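Inositol-1-monophosphatase (Nostoc sp., PDB 5ZHH) probably hydrolyses inositol monophosphates to free inositol and inorganic phosphate. Local coordinates at residues Tyr172-His177 with Gly205-Gly210. Residues are numbered along the deposited sequence; the frame is centred on the assembly and turned at random.
Sequences YAEFCH and GYWERG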
ATOM      1  N   TYR A 172      27.184 -25.894   0.068  1.00 28.24           N
ATOM      2  CA  TYR A 172      27.079 -25.890   1.528  1.00 26.84           C
ATOM      3  C   TYR A 172      28.364 -25.399   2.176  1.00 29.23           C
ATOM      4  O   TYR A 172      28.323 -24.633   3.150  1.00 27.62           O
ATOM      5  CB  TYR A 172      26.753 -27.283   2.060  1.00 28.06           C
ATOM      6  CG  TYR A 172      25.416 -27.830   1.651  1.00 29.36           C
ATOM      7  CD1 TYR A 172      24.446 -27.009   1.085  1.00 29.14           C
ATOM      8  CD2 TYR A 172      25.114 -29.168   1.846  1.00 31.78           C
ATOM      9  CE1 TYR A 172      23.223 -27.512   0.708  1.00 29.78           C
ATOM     10  CE2 TYR A 172      23.890 -29.679   1.479  1.00 31.58           C
ATOM     11  CZ  TYR A 172      22.947 -28.843   0.910  1.00 32.50           C
ATOM     12  OH  TYR A 172      21.722 -29.335   0.537  1.00 31.48           O
ATOM     13  N   ALA A 173      29.514 -25.862   1.676  1.00 28.73           N
ATOM     14  CA  ALA A 173      30.791 -25.431   2.237  1.00 26.80           C
ATOM     15  C   ALA A 173      30.950 -23.920   2.140  1.00 26.45           C
ATOM     16  O   ALA A 173      31.401 -23.276   3.095  1.00 30.13           O
ATOM     17  CB  ALA A 173      31.948 -26.139   1.528  1.00 26.77           C
ATOM     18  N   GLU A 174      30.581 -23.340   0.990  1.00 24.92           N
ATOM     19  CA  GLU A 174      30.609 -21.887   0.841  1.00 25.85           C
ATOM     20  C   GLU A 174      29.687 -21.205   1.846  1.00 29.04           C
ATOM     21  O   GLU A 174      30.065 -20.201   2.469  1.00 26.20           O
ATOM     22  CB  GLU A 174      30.213 -21.494  -0.588  1.00 26.95           C
ATOM     23  CG  GLU A 174      31.274 -21.737  -1.664  1.00 27.51           C
ATOM     24  CD  GLU A 174      31.377 -23.191  -2.141  1.00 31.35           C
ATOM     25  OE1 GLU A 174      30.642 -24.063  -1.630  1.00 30.36           O
ATOM     26  OE2 GLU A 174      32.211 -23.453  -3.040  1.00 29.19           O
ATOM     27  N   PHE A 175      28.468 -21.729   2.013  1.00 28.39           N
ATOM     28  CA  PHE A 175      27.518 -21.125   2.944  1.00 25.85           C
ATOM     29  C   PHE A 175      28.070 -21.121   4.365  1.00 26.25           C
ATOM     30  O   PHE A 175      27.990 -20.110   5.072  1.00 27.90           O
ATOM     31  CB  PHE A 175      26.183 -21.872   2.892  1.00 24.56           C
ATOM     32  CG  PHE A 175      25.177 -21.377   3.887  1.00 25.16           C
ATOM     33  CD1 PHE A 175      24.353 -20.299   3.581  1.00 24.54           C
ATOM     34  CD2 PHE A 175      25.044 -21.991   5.128  1.00 24.98           C
ATOM     35  CE1 PHE A 175      23.420 -19.839   4.490  1.00 25.38           C
ATOM     36  CE2 PHE A 175      24.109 -21.532   6.046  1.00 25.18           C
ATOM     37  CZ  PHE A 175      23.302 -20.449   5.725  1.00 24.71           C
ATOM     38  N   CYS A 176      28.650 -22.245   4.799  1.00 24.95           N
ATOM     39  CA  CYS A 176      29.211 -22.298   6.144  1.00 25.10           C
ATOM     40  C   CYS A 176      30.401 -21.357   6.279  1.00 27.55           C
ATOM     41  O   CYS A 176      30.508 -20.627   7.271  1.00 30.58           O
ATOM     42  CB  CYS A 176      29.618 -23.732   6.488  1.00 30.30           C
ATOM     43  SG  CYS A 176      28.250 -24.904   6.482  1.00 29.34           S
ATOM     44  N   HIS A 177      31.291 -21.350   5.283  1.00 27.50           N
ATOM     45  CA  HIS A 177      32.471 -20.489   5.320  1.00 28.92           C
ATOM     46  C   HIS A 177      32.077 -19.014   5.411  1.00 29.67           C
ATOM     47  O   HIS A 177      32.585 -18.271   6.262  1.00 29.68           O
ATOM     48  CB  HIS A 177      33.325 -20.764   4.074  1.00 29.64           C
ATOM     49  CG  HIS A 177      34.652 -20.067   4.057  1.00 34.86           C
ATOM     50  ND1 HIS A 177      35.486 -20.010   5.154  1.00 36.77           N
ATOM     51  CD2 HIS A 177      35.311 -19.439   3.054  1.00 34.74           C
ATOM     52  CE1 HIS A 177      36.588 -19.355   4.835  1.00 35.75           C
ATOM     53  NE2 HIS A 177      36.507 -18.998   3.565  1.00 35.96           N
ATOM     54  N   GLY A 205      26.369  -8.462  -1.020  1.00 23.28           N
ATOM     55  CA  GLY A 205      26.889  -9.382  -2.008  1.00 24.24           C
ATOM     56  C   GLY A 205      26.058 -10.641  -2.074  1.00 23.81           C
ATOM     57  O   GLY A 205      25.341 -10.992  -1.132  1.00 22.20           O
ATOM     58  N   TYR A 206      26.180 -11.319  -3.207  1.00 22.79           N
ATOM     59  CA  TYR A 206      25.383 -12.486  -3.540  1.00 22.87           C
ATOM     60  C   TYR A 206      26.244 -13.395  -4.406  1.00 26.23           C
ATOM     61  O   TYR A 206      27.003 -12.910  -5.249  1.00 28.37           O
ATOM     62  CB  TYR A 206      24.089 -12.062  -4.262  1.00 23.99           C
ATOM     63  CG  TYR A 206      23.453 -13.122  -5.145  1.00 25.48           C
ATOM     64  CD1 TYR A 206      22.867 -14.259  -4.599  1.00 25.14           C
ATOM     65  CD2 TYR A 206      23.444 -12.979  -6.533  1.00 26.59           C
ATOM     66  CE1 TYR A 206      22.282 -15.223  -5.415  1.00 25.95           C
ATOM     67  CE2 TYR A 206      22.868 -13.936  -7.350  1.00 24.27           C
ATOM     68  CZ  TYR A 206      22.294 -15.049  -6.790  1.00 24.88           C
ATOM     69  OH  TYR A 206      21.733 -16.004  -7.605  1.00 28.32           O
ATOM     70  N   TRP A 207      26.180 -14.700  -4.152  1.00 28.21           N
ATOM     71  CA  TRP A 207      26.833 -15.670  -5.019  1.00 25.62           C
ATOM     72  C   TRP A 207      25.947 -16.900  -5.121  1.00 25.46           C
ATOM     73  O   TRP A 207      25.193 -17.211  -4.197  1.00 26.49           O
ATOM     74  CB  TRP A 207      28.236 -16.054  -4.517  1.00 25.91           C
ATOM     75  CG  TRP A 207      28.232 -17.126  -3.476  1.00 27.97           C
ATOM     76  CD1 TRP A 207      28.430 -18.471  -3.673  1.00 28.42           C
ATOM     77  CD2 TRP A 207      28.009 -16.955  -2.073  1.00 26.63           C
ATOM     78  NE1 TRP A 207      28.351 -19.140  -2.475  1.00 27.52           N
ATOM     79  CE2 TRP A 207      28.095 -18.235  -1.476  1.00 28.09           C
ATOM     80  CE3 TRP A 207      27.758 -15.843  -1.258  1.00 24.46           C
ATOM     81  CZ2 TRP A 207      27.924 -18.436  -0.106  1.00 28.24           C
ATOM     82  CZ3 TRP A 207      27.585 -16.043   0.103  1.00 25.41           C
ATOM     83  CH2 TRP A 207      27.673 -17.334   0.667  1.00 28.04           C
ATOM     84  N   GLU A 208      26.037 -17.597  -6.253  1.00 25.52           N
ATOM     85  CA  GLU A 208      25.233 -18.799  -6.422  1.00 26.08           C
ATOM     86  C   GLU A 208      25.763 -19.603  -7.601  1.00 25.67           C
ATOM     87  O   GLU A 208      26.337 -19.044  -8.541  1.00 27.94           O
ATOM     88  CB  GLU A 208      23.746 -18.451  -6.637  1.00 25.80           C
ATOM     89  CG  GLU A 208      22.846 -19.671  -6.548  1.00 27.82           C
ATOM     90  CD  GLU A 208      21.379 -19.337  -6.355  1.00 30.93           C
ATOM     91  OE1 GLU A 208      20.987 -18.150  -6.469  1.00 33.82           O
ATOM     92  OE2 GLU A 208      20.613 -20.282  -6.084  1.00 31.60           O
ATOM     93  N   ARG A 209      25.582 -20.918  -7.527  1.00 25.48           N
ATOM     94  CA  ARG A 209      25.835 -21.814  -8.643  1.00 24.22           C
ATOM     95  C   ARG A 209      24.528 -22.449  -9.090  1.00 27.88           C
ATOM     96  O   ARG A 209      23.524 -22.437  -8.369  1.00 30.90           O
ATOM     97  CB  ARG A 209      26.848 -22.907  -8.274  1.00 26.66           C
ATOM     98  CG  ARG A 209      26.355 -23.884  -7.222  1.00 27.42           C
ATOM     99  CD  ARG A 209      27.209 -25.148  -7.169  1.00 30.84           C
ATOM    100  NE  ARG A 209      27.074 -25.967  -8.369  1.00 33.87           N
ATOM    101  CZ  ARG A 209      26.099 -26.849  -8.569  1.00 37.80           C
ATOM    102  NH1 ARG A 209      25.158 -27.033  -7.648  1.00 34.59           N
ATOM    103  NH2 ARG A 209      26.063 -27.549  -9.694  1.00 40.79           N
ATOM    104  N   GLY A 210      24.543 -22.990 -10.304  1.00 27.96           N
ATOM    105  CA  GLY A 210      23.366 -23.646 -10.835  1.00 28.96           C
ATOM    106  C   GLY A 210      22.258 -22.704 -11.242  1.00 32.07           C
ATOM    107  O   GLY A 210      21.089 -23.106 -11.257  1.00 31.22           O
TER
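Trp-207 reaches from strand 205-208 to the flank of helix 172-181 and meets Glu-174 there, in the alpha/beta half of the inositol monophosphatase fold, where helices pack on a five-stranded mixed sheet. Its CG sits between the backbone N and the carbonyl carbon (chi1 84°), and from there the indole extends to the helix. The NE1-CE2-CZ2 run of the indole does the touching: NE1 lies 3.5 Å from CB of Glu-174, which comes in obliquely, and CZ2 comes within 3.8 Å of that residue's backbone O. A little further along, Phe-175 N is 4.0 Å from Trp-207 CZ2, at the ring edge and near its plane. Glu-174 contributes its aliphatic part; the chain bends at chi2 (79°), leading the carboxylate away from the indole, its plane 41° from that of the ring. NE1 gives its hydrogen to the side-chain oxygen of Asn-171, just ahead of the helix, while Leu-260 of helix 253-261 touches both Trp-207 and Glu-174. An alanine in place of Trp-207 would probably leave Asn-171 without its indole donor and open a gap between strand and helix. The Phe-175 ring turns to the subunit interface, stacking on Phe-175 of the second subunit; on its own chain, the side chain comes no nearer to Trp-207 than 4.9 Å, from Phe-175 CB to Trp-207 CZ2.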